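Local structure of microcin B17-processing protein McbC (6GRH) at residues D[203-206]-D[207-210]. The protein is an FMN-bound oxidoreductase of the nitroreductase family, needed to process the inactive microcin B17 precursor into the active peptide. Residues are numbered along the deposited sequence; the frame is centred on the assembly and turned at random.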
ATOM      1  N   ARG D 203      13.874 -10.141  -2.433  1.00 25.26           N
ATOM      2  CA  ARG D 203      12.616  -9.414  -2.537  1.00 24.38           C
ATOM      3  C   ARG D 203      12.404  -8.516  -1.284  1.00 23.26           C
ATOM      4  O   ARG D 203      13.366  -7.901  -0.819  1.00 23.51           O
ATOM      5  CB  ARG D 203      11.458 -10.373  -2.843  1.00 24.77           C
ATOM      6  CG  ARG D 203      11.643 -11.222  -4.103  1.00 25.72           C
ATOM      7  CD  ARG D 203      10.619 -12.354  -4.162  1.00 26.56           C
ATOM      8  NE  ARG D 203       9.253 -11.857  -4.156  1.00 26.97           N
ATOM      9  CZ  ARG D 203       8.617 -11.312  -5.191  1.00 28.76           C
ATOM     10  NH1 ARG D 203       9.194 -11.214  -6.381  1.00 29.38           N
ATOM     11  NH2 ARG D 203       7.378 -10.832  -5.023  1.00 29.28           N
ATOM     12  N   TYR D 204      11.183  -8.419  -0.759  1.00 23.00           N
ATOM     13  CA  TYR D 204      10.853  -7.480   0.343  1.00 23.53           C
ATOM     14  C   TYR D 204      11.720  -7.605   1.583  1.00 24.10           C
ATOM     15  O   TYR D 204      12.108  -6.609   2.181  1.00 23.68           O
ATOM     16  CB  TYR D 204       9.405  -7.645   0.779  1.00 23.96           C
ATOM     17  CG  TYR D 204       8.410  -7.338  -0.291  1.00 24.10           C
ATOM     18  CD1 TYR D 204       8.095  -6.030  -0.589  1.00 24.18           C
ATOM     19  CD2 TYR D 204       7.777  -8.360  -1.010  1.00 24.61           C
ATOM     20  CE1 TYR D 204       7.180  -5.723  -1.590  1.00 24.51           C
ATOM     21  CE2 TYR D 204       6.865  -8.059  -2.016  1.00 25.12           C
ATOM     22  CZ  TYR D 204       6.582  -6.725  -2.290  1.00 25.26           C
ATOM     23  OH  TYR D 204       5.687  -6.350  -3.261  1.00 27.50           O
ATOM     24  N   ARG D 205      12.018  -8.838   1.975  1.00 24.25           N
ATOM     25  CA  ARG D 205      12.893  -9.080   3.118  1.00 25.08           C
ATOM     26  C   ARG D 205      14.282  -8.435   2.941  1.00 25.17           C
ATOM     27  O   ARG D 205      14.923  -8.061   3.920  1.00 24.17           O
ATOM     28  CB  ARG D 205      13.033 -10.569   3.374  1.00 26.49           C
ATOM     29  CG  ARG D 205      13.482 -10.917   4.784  1.00 28.18           C
ATOM     30  CD  ARG D 205      13.405 -12.414   4.928  1.00 29.01           C
ATOM     31  NE  ARG D 205      13.560 -12.989   6.250  1.00 30.19           N
ATOM     32  CZ  ARG D 205      12.604 -13.167   7.160  1.00 29.80           C
ATOM     33  NH1 ARG D 205      11.383 -12.757   6.970  1.00 29.40           N
ATOM     34  NH2 ARG D 205      12.898 -13.783   8.296  1.00 31.46           N
ATOM     35  N   GLY D 206      14.722  -8.252   1.702  1.00 24.42           N
ATOM     36  CA  GLY D 206      15.983  -7.542   1.448  1.00 24.79           C
ATOM     37  C   GLY D 206      16.019  -6.110   1.918  1.00 24.36           C
ATOM     38  O   GLY D 206      17.081  -5.607   2.331  1.00 24.96           O
ATOM     39  N   TYR D 207      14.874  -5.455   1.873  1.00 23.56           N
ATOM     40  CA  TYR D 207      14.740  -4.085   2.388  1.00 24.24           C
ATOM     41  C   TYR D 207      15.002  -4.047   3.886  1.00 24.39           C
ATOM     42  O   TYR D 207      15.818  -3.259   4.373  1.00 23.19           O
ATOM     43  CB  TYR D 207      13.366  -3.512   2.058  1.00 23.94           C
ATOM     44  CG  TYR D 207      13.161  -2.087   2.505  1.00 24.19           C
ATOM     45  CD1 TYR D 207      13.756  -1.039   1.821  1.00 24.44           C
ATOM     46  CD2 TYR D 207      12.371  -1.790   3.598  1.00 23.59           C
ATOM     47  CE1 TYR D 207      13.550   0.265   2.212  1.00 24.73           C
ATOM     48  CE2 TYR D 207      12.187  -0.482   4.008  1.00 24.66           C
ATOM     49  CZ  TYR D 207      12.785   0.532   3.318  1.00 24.82           C
ATOM     50  OH  TYR D 207      12.588   1.836   3.716  1.00 27.30           O
ATOM     51  N   ARG D 208      14.362  -4.965   4.594  1.00 25.08           N
ATOM     52  CA  ARG D 208      14.560  -5.098   6.018  1.00 25.80           C
ATOM     53  C   ARG D 208      16.061  -5.383   6.315  1.00 25.73           C
ATOM     54  O   ARG D 208      16.653  -4.764   7.222  1.00 25.55           O
ATOM     55  CB  ARG D 208      13.635  -6.228   6.524  1.00 27.35           C
ATOM     56  CG  ARG D 208      13.564  -6.412   8.019  1.00 28.75           C
ATOM     57  CD  ARG D 208      13.153  -7.837   8.393  1.00 29.80           C
ATOM     58  NE  ARG D 208      11.786  -8.181   8.019  1.00 30.61           N
ATOM     59  CZ  ARG D 208      11.156  -9.299   8.427  1.00 31.95           C
ATOM     60  NH1 ARG D 208      11.762 -10.187   9.202  1.00 33.48           N
ATOM     61  NH2 ARG D 208       9.922  -9.534   8.048  1.00 33.38           N
ATOM     62  N   MET D 209      16.660  -6.314   5.562  0.50 26.30           N
ATOM     63  CA  MET D 209      18.092  -6.655   5.690  0.50 27.27           C
ATOM     64  C   MET D 209      19.006  -5.451   5.418  0.50 26.93           C
ATOM     65  O   MET D 209      19.989  -5.239   6.142  0.50 27.36           O
ATOM     66  CB  MET D 209      18.489  -7.839   4.770  0.50 28.74           C
ATOM     67  CG  MET D 209      17.945  -9.225   5.183  0.50 29.64           C
ATOM     68  SD  MET D 209      18.684 -10.667   4.341  0.50 31.72           S
ATOM     69  CE  MET D 209      17.256 -11.677   3.976  0.50 31.67           C
ATOM     70  N   ALA D 210      18.683  -4.664   4.391  1.00 25.81           N
ATOM     71  CA  ALA D 210      19.476  -3.472   4.054  1.00 25.72           C
ATOM     72  C   ALA D 210      19.466  -2.394   5.163  1.00 25.77           C
ATOM     73  O   ALA D 210      20.509  -1.809   5.474  1.00 25.08           O
ATOM     74  CB  ALA D 210      18.990  -2.879   2.757  1.00 25.51           C
TER
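Residues 203-206 and 207-210 form one continuous stretch in which Arg203 leads into the start of helix 204-227: Tyr207 N meets Tyr204 O at 3.0 Å in a bent i to i+3 bond (137° at the hydrogen), before Met209 N to Arg205 O (3.0 Å) and Ala210 N to Gly206 O (2.8 Å) set the alpha-helical i to i+4 pattern. One turn apart, Arg205 and Arg208 bring their guanidinium groups together, the planes 47° apart, with Arg208 NH1 over one face of the Arg205 group near its rim and 3.4 Å from Arg205 NH1. Arg205 reaches there as an extended chain, whereas Arg208 bends at chi3 (-67°). Asp240 of the second subunit forms salt bridges with both, which probably favours their close approach, while Gly30 O and Asn31 of that subunit accept further bonds from Arg205 and Arg208 respectively. In one of its two modelled conformers, Met209 brings CE across the aliphatic part of Arg205, 3.9 Å from Arg205 CG. Around the helix, the Tyr207 side chain packs on Val23 and Ile193, its OH hydrogen-bonded to His27 ND1. The helix start thus joins the subunit interface, where Arg205 and Arg208 share Asp240, to the flavin site, where Met209 touches FMN, consistent with the dimeric nitroreductase fold.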